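Local coordinates for purine nucleoside phosphorylase (Anopheles gambiae, PDB 2P4S), which cleaves the glycosidic bond of inosine, guanosine and their 2'-deoxy forms with phosphate, releasing the free purine and pentose 1-phosphate for purine salvage, at residues D219-L223 with M224-G228; S118-G121 with T122-E125; V261-Q265 with I266-N270. One frame throughout, in Å; residues are numbered along the deposited sequence.

Contact 1. Residues D219-L223 with M224-G228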
# COMPACT_ATOMS: atom_id res chain seq x y z
N ASP A 219 9.21 -7.10 -16.68
CA ASP A 219 8.97 -5.92 -15.89
C ASP A 219 8.15 -6.29 -14.67
O ASP A 219 7.64 -7.40 -14.59
CB ASP A 219 8.21 -4.86 -16.73
CG ASP A 219 8.54 -3.43 -16.30
OD1 ASP A 219 9.22 -3.26 -15.24
OD2 ASP A 219 8.10 -2.49 -16.97
N HIS A 220 8.05 -5.38 -13.72
CA HIS A 220 7.19 -5.61 -12.58
C HIS A 220 6.38 -4.33 -12.25
O HIS A 220 6.65 -3.23 -12.74
CB HIS A 220 8.00 -6.13 -11.35
CG HIS A 220 8.94 -5.12 -10.76
ND1 HIS A 220 10.26 -5.40 -10.48
CD2 HIS A 220 8.75 -3.83 -10.42
CE1 HIS A 220 10.83 -4.32 -9.98
NE2 HIS A 220 9.93 -3.36 -9.93
N ILE A 221 5.37 -4.49 -11.40
CA ILE A 221 4.61 -3.38 -10.86
C ILE A 221 4.80 -3.57 -9.37
O ILE A 221 4.36 -4.60 -8.81
CB ILE A 221 3.08 -3.43 -11.24
CG1 ILE A 221 2.87 -3.12 -12.73
CG2 ILE A 221 2.31 -2.38 -10.40
CD1 ILE A 221 1.49 -3.52 -13.36
N ASN A 222 5.46 -2.59 -8.74
CA ASN A 222 5.77 -2.66 -7.34
C ASN A 222 4.67 -1.94 -6.52
O ASN A 222 4.85 -0.79 -6.18
CB ASN A 222 7.16 -2.07 -7.00
CG ASN A 222 7.53 -2.35 -5.56
OD1 ASN A 222 6.78 -3.06 -4.86
ND2 ASN A 222 8.64 -1.79 -5.08
N LEU A 223 3.56 -2.62 -6.25
CA LEU A 223 2.45 -2.08 -5.47
C LEU A 223 2.83 -1.75 -4.01
O LEU A 223 2.35 -0.76 -3.44
CB LEU A 223 1.28 -3.06 -5.50
CG LEU A 223 0.59 -3.34 -6.85
CD1 LEU A 223 -0.56 -4.34 -6.66
CD2 LEU A 223 0.09 -1.99 -7.43
N MET A 224 3.71 -2.56 -3.43
CA MET A 224 4.27 -2.31 -2.09
C MET A 224 4.96 -0.99 -2.03
O MET A 224 4.69 -0.21 -1.13
CB MET A 224 5.23 -3.40 -1.66
CG MET A 224 4.57 -4.71 -1.54
SD MET A 224 5.71 -5.95 -0.84
CE MET A 224 4.50 -7.20 -0.45
N GLY A 225 5.82 -0.74 -3.02
CA GLY A 225 6.56 0.50 -3.17
C GLY A 225 5.71 1.73 -3.40
O GLY A 225 6.01 2.78 -2.84
N PHE A 226 4.66 1.63 -4.22
CA PHE A 226 3.68 2.74 -4.35
C PHE A 226 3.20 3.24 -2.95
O PHE A 226 3.02 4.43 -2.76
CB PHE A 226 2.43 2.28 -5.11
CG PHE A 226 2.63 2.01 -6.59
CD1 PHE A 226 3.83 2.28 -7.25
CD2 PHE A 226 1.56 1.53 -7.33
CE1 PHE A 226 3.98 2.05 -8.66
CE2 PHE A 226 1.70 1.30 -8.75
CZ PHE A 226 2.90 1.57 -9.40
N ALA A 227 2.97 2.32 -2.02
CA ALA A 227 2.42 2.57 -0.68
C ALA A 227 3.48 3.03 0.31
O ALA A 227 3.16 3.43 1.43
CB ALA A 227 1.72 1.31 -0.14
N GLY A 228 4.74 2.98 -0.12
CA GLY A 228 5.87 3.34 0.74
C GLY A 228 6.65 2.19 1.35
O GLY A 228 7.49 2.42 2.20
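At N222 and G225, whose CA atoms lie 5.3 Å apart, the extended chain of strand 214-221 turns abruptly into the short helix 223-226. The first helical bond runs from F226 N to N222 O at 3.1 Å and is fairly straight, with an N-H...O angle of 162°; A227 N reaches L223 O only weakly. G228 leaves the helix with a positive phi and ends it in a Schellman motif.

The side chain of N222 caps the start. With CG anti to the backbone N (chi1 -171°), the amide swings forward beside the first turn, and OD1 accepts from G225 N at 3.1 Å. The donor stands well above the amide carbonyl plane, not on a lone pair. N222 ND2 lies over G225, 3.6 Å from G225 CA, so the missing side chain of the glycine leaves place for the amide.

The ring of F226 folds back toward the strand. N222 O sits over one of its faces, nearest F226 CD1 at 3.4 Å, so this oxygen meets both the N-H and the ring of the same residue. L223 CD2 comes obliquely to F226 CD2 at 3.8 Å, and the methyl I221 CG2 approaches CE2 and CZ, also at a slant.

F226 of the third subunit packs on L223 and M224, and E290 of the second subunit accepts from N222 N. The arrangement is an N-capped single-turn helix at the end of a sheet strand, set into the trimer interface, with the F226 side chain about 4 Å from another bound phosphate ion, not the one held by S118 of this chain.

Contact 2. Residues S118-G121 with T122-E125. With DIH (7-[[(3R,4R)-3-(hydroxymethyl)-4-oxidanyl-pyrrolidin-1-ium-1-yl]methyl]-3,5-dihydropyrrolo[3,2-d]pyrimidin-4-one), chain F; PO4 (phosphate ion), chain D.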
# COMPACT_ATOMS: atom_id res chain seq x y z
N SER A 118 9.94 -20.98 -4.43
CA SER A 118 9.14 -22.18 -4.10
C SER A 118 9.16 -23.22 -5.22
O SER A 118 8.69 -22.93 -6.34
CB SER A 118 7.71 -21.81 -3.71
OG SER A 118 7.71 -21.11 -2.47
N GLY A 119 9.70 -24.40 -4.93
CA GLY A 119 9.85 -25.46 -5.95
C GLY A 119 11.12 -25.44 -6.77
O GLY A 119 11.33 -26.30 -7.62
N LEU A 120 12.00 -24.47 -6.51
CA LEU A 120 13.21 -24.26 -7.28
C LEU A 120 14.53 -24.60 -6.53
O LEU A 120 15.64 -24.44 -7.07
CB LEU A 120 13.22 -22.83 -7.83
CG LEU A 120 12.10 -22.50 -8.86
CD1 LEU A 120 11.42 -21.19 -8.54
CD2 LEU A 120 12.69 -22.44 -10.28
N GLY A 121 14.39 -25.08 -5.29
CA GLY A 121 15.53 -25.38 -4.42
C GLY A 121 16.51 -26.41 -4.94
O GLY A 121 17.69 -26.36 -4.62
N THR A 122 16.03 -27.34 -5.77
CA THR A 122 16.91 -28.33 -6.39
C THR A 122 17.95 -27.72 -7.33
O THR A 122 18.90 -28.41 -7.73
CB THR A 122 16.12 -29.45 -7.14
OG1 THR A 122 15.40 -28.90 -8.26
CG2 THR A 122 15.16 -30.20 -6.17
N LEU A 123 17.80 -26.45 -7.69
CA LEU A 123 18.87 -25.80 -8.45
C LEU A 123 20.21 -25.87 -7.70
O LEU A 123 21.27 -26.09 -8.32
CB LEU A 123 18.53 -24.34 -8.76
CG LEU A 123 17.54 -24.02 -9.89
CD1 LEU A 123 17.14 -22.54 -9.81
CD2 LEU A 123 18.07 -24.38 -11.29
N ALA A 124 20.16 -25.66 -6.37
CA ALA A 124 21.36 -25.70 -5.52
C ALA A 124 21.99 -27.11 -5.45
O ALA A 124 23.20 -27.25 -5.26
CB ALA A 124 21.06 -25.18 -4.14
N GLU A 125 21.17 -28.14 -5.60
CA GLU A 125 21.62 -29.54 -5.61
C GLU A 125 22.40 -29.96 -6.87
O GLU A 125 23.04 -31.00 -6.90
CB GLU A 125 20.43 -30.48 -5.42
CG GLU A 125 19.83 -30.44 -4.03
CD GLU A 125 18.63 -31.35 -3.92
OE1 GLU A 125 18.42 -32.16 -4.87
OE2 GLU A 125 17.89 -31.27 -2.91
O5' DIH F . 2.49 -21.41 -2.03
C5' DIH F . 2.67 -20.11 -1.44
C4' DIH F . 4.07 -19.66 -1.80
C6' DIH F . 4.30 -19.72 -3.32
C3' DIH F . 4.28 -18.22 -1.37
O3' DIH F . 5.65 -18.07 -0.98
C2' DIH F . 4.07 -17.43 -2.64
N1' DIH F . 4.68 -18.32 -3.68
C10 DIH F . 4.38 -17.83 -5.03
C9 DIH F . 3.01 -18.11 -5.61
C8 DIH F . 2.66 -19.26 -6.35
N7 DIH F . 1.36 -19.14 -6.74
C5 DIH F . 0.85 -17.97 -6.28
C6 DIH F . -0.46 -17.27 -6.43
O6 DIH F . -1.45 -17.79 -7.08
N1 DIH F . -0.53 -16.06 -5.83
C2 DIH F . 0.49 -15.48 -5.14
N3 DIH F . 1.69 -16.07 -5.01
C4 DIH F . 1.88 -17.30 -5.59
P PO4 D . 8.45 -17.81 -3.88
O1 PO4 D . 8.77 -18.70 -5.04
O2 PO4 D . 9.67 -17.78 -2.95
O3 PO4 D . 8.16 -16.41 -4.26
O4 PO4 D . 7.24 -18.37 -3.19
O HOH W 1 13.04 -28.18 -6.89
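Backbone hydrogen bonds join the loop S118-G121 to the weakly bonded helical turn T122-E125. L123 N donates to L120 O at 3.0 Å with an N-H...O angle of 163°, and A124 N donates to G121 O at 3.1 Å on a more bent path. In both of these i to i+3 bonds, the donor stands above the plane of the carbonyl it meets. G121 O also has a weak bond from Q167 on strand 161-167.

A water adds a further link. It gives a proton to G119 O at 2.6 Å and is hydrogen-bonded to T122 OG1 at 2.8 Å. The hydroxyl is brought to it by a chi1 of 65°, which lodges OG1 between the backbone N and the carbonyl carbon while CG2 stays anti to the latter. G119 has a phi of 88°, where a side chain would press on the carbonyl O of S118.

Apolar contact is slight. L120 CB and L123 CD1 come no closer than 4.4 Å; L123 instead lays its CB and CG against L120 O, at 3.3 Å for CB, beside the bond made by its own N-H. Both leucines then pack on helix 353-370, L120 against L356 and L123 against V360.

Anion binding occupies the other end of the loop. S118 N points almost straight at phosphate O1, 2.6 Å away, and S118 OG donates to O4, although the place of this hydroxyl is less sure. S305, A201 and R169 grip the same ion. With the same reservation, S118 OG lies 3.8 Å from C6' of the inhibitor DADMe-ImmH. S118 belongs to both the phosphate site and the inhibitor pocket, on the loop that follows strand 112-116 in this phosphorylase fold.

Contact 3. Residues V261-Q265 with I266-N270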
# COMPACT_ATOMS: atom_id res chain seq x y z
N VAL A 261 16.41 -18.16 -26.79
CA VAL A 261 17.27 -19.01 -27.61
C VAL A 261 17.54 -20.36 -26.92
O VAL A 261 17.39 -21.42 -27.57
CB VAL A 261 18.61 -18.29 -27.92
CG1 VAL A 261 19.55 -19.23 -28.68
CG2 VAL A 261 18.35 -16.98 -28.72
N ILE A 262 17.87 -20.33 -25.62
CA ILE A 262 18.00 -21.52 -24.82
C ILE A 262 16.70 -22.32 -24.78
O ILE A 262 16.71 -23.54 -24.91
CB ILE A 262 18.46 -21.15 -23.33
CG1 ILE A 262 19.87 -20.52 -23.34
CG2 ILE A 262 18.26 -22.34 -22.40
CD1 ILE A 262 20.15 -19.52 -22.17
N ALA A 263 15.56 -21.65 -24.62
CA ALA A 263 14.28 -22.35 -24.57
C ALA A 263 14.12 -23.24 -25.77
O ALA A 263 13.72 -24.40 -25.63
CB ALA A 263 13.08 -21.37 -24.48
N ARG A 264 14.41 -22.71 -26.96
CA ARG A 264 14.30 -23.55 -28.15
C ARG A 264 15.39 -24.67 -28.22
O ARG A 264 15.09 -25.81 -28.62
CB ARG A 264 14.21 -22.72 -29.46
CG ARG A 264 13.84 -23.60 -30.63
CD ARG A 264 13.41 -22.90 -31.86
NE ARG A 264 13.26 -23.86 -32.94
CZ ARG A 264 13.42 -23.58 -34.22
NH1 ARG A 264 13.75 -22.35 -34.65
NH2 ARG A 264 13.25 -24.56 -35.09
N GLN A 265 16.64 -24.37 -27.83
CA GLN A 265 17.70 -25.41 -27.75
C GLN A 265 17.31 -26.61 -26.89
O GLN A 265 17.64 -27.74 -27.24
CB GLN A 265 19.02 -24.85 -27.20
CG GLN A 265 19.68 -23.77 -28.09
CD GLN A 265 20.80 -23.04 -27.32
OE1 GLN A 265 20.98 -23.23 -26.08
NE2 GLN A 265 21.57 -22.21 -28.04
N ILE A 266 16.58 -26.39 -25.80
CA ILE A 266 16.26 -27.47 -24.87
C ILE A 266 14.82 -27.99 -24.99
O ILE A 266 14.38 -28.87 -24.24
CB ILE A 266 16.69 -27.14 -23.41
CG1 ILE A 266 15.83 -25.98 -22.84
CG2 ILE A 266 18.19 -26.82 -23.41
CD1 ILE A 266 16.10 -25.65 -21.38
N GLY A 267 14.10 -27.48 -25.98
CA GLY A 267 12.80 -28.06 -26.32
C GLY A 267 11.63 -27.53 -25.52
O GLY A 267 10.59 -28.16 -25.50
N ILE A 268 11.78 -26.38 -24.85
CA ILE A 268 10.70 -25.82 -24.03
C ILE A 268 10.08 -24.48 -24.53
O ILE A 268 9.44 -23.76 -23.75
CB ILE A 268 11.12 -25.65 -22.54
CG1 ILE A 268 12.27 -24.62 -22.42
CG2 ILE A 268 11.38 -27.06 -21.89
CD1 ILE A 268 12.47 -24.09 -21.01
N GLU A 269 10.28 -24.16 -25.81
CA GLU A 269 9.84 -22.88 -26.35
C GLU A 269 8.36 -22.59 -26.19
O GLU A 269 7.99 -21.44 -25.95
CB GLU A 269 10.34 -22.65 -27.79
CG GLU A 269 9.82 -23.58 -28.83
CD GLU A 269 10.49 -24.98 -28.86
OE1 GLU A 269 11.27 -25.40 -27.98
OE2 GLU A 269 10.18 -25.70 -29.81
N ASN A 270 7.51 -23.61 -26.31
CA ASN A 270 6.05 -23.42 -26.15
C ASN A 270 5.62 -23.17 -24.70
O ASN A 270 4.51 -22.72 -24.45
CB ASN A 270 5.30 -24.63 -26.67
CG ASN A 270 5.31 -24.69 -28.18
OD1 ASN A 270 4.65 -23.88 -28.84
ND2 ASN A 270 6.08 -25.61 -28.73
O HOH W 2 12.99 -27.23 -29.69
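I266 holds CG1 between its backbone N and carbonyl carbon (chi1 67°), a position that lays this carbon 3.3 Å from I262 O and sets CD1 beside I262 CG2, the two side chains running the same way. In E269 a similar first torsion, followed by a bend at chi2 (-78°), folds the carboxylate back over R264, where E269 OE1 comes 3.6 Å from R264 CA and E269 CD meets R264 CG. The guanidinium lies farther along its extended chain, and R264 NE stays 4.8 Å from E269 OE2, too far for a salt bridge. A water lies 2.8 Å from R264 O. It is also within hydrogen-bonding distance of E269 OE1, but has more acceptors around it than protons to give.

Here helix 253-265 ends in a Schellman motif. I268 N donates to A263 O at 2.9 Å, G267 N reaches R264 O from above the carbonyl plane, and G267 is the C-prime residue, with positive phi. I266 N still makes a regular helical bond to I262 O.

Past the turn, I268 CG1 rests on A263 CB at 3.9 Å. On helix 353-370, I262 packs on F359 and I363, while I268 touches T355.

How the contacts relate
Along the chain contact 2 comes first, then contact 1, then contact 3, all within the range of the phosphorylase superfamily. Contacts 1 and 2 lie on opposite sides of the chain's centre, their own centres 27 Å apart. The sheet connects them: contact 2 follows strand 112-116, contact 1 ends strand 214-221, and contact 3 leads into strand 272-279, the parallel neighbour of 214-221. Helix 353-370 packs against both contact 2 and contact 3, whose nearest atoms are about 10 Å apart. Contact 2 supplies phosphate ligands, contact 1 meets the other subunits of the trimer, and contact 3 lies away from the phosphate and nucleoside sites.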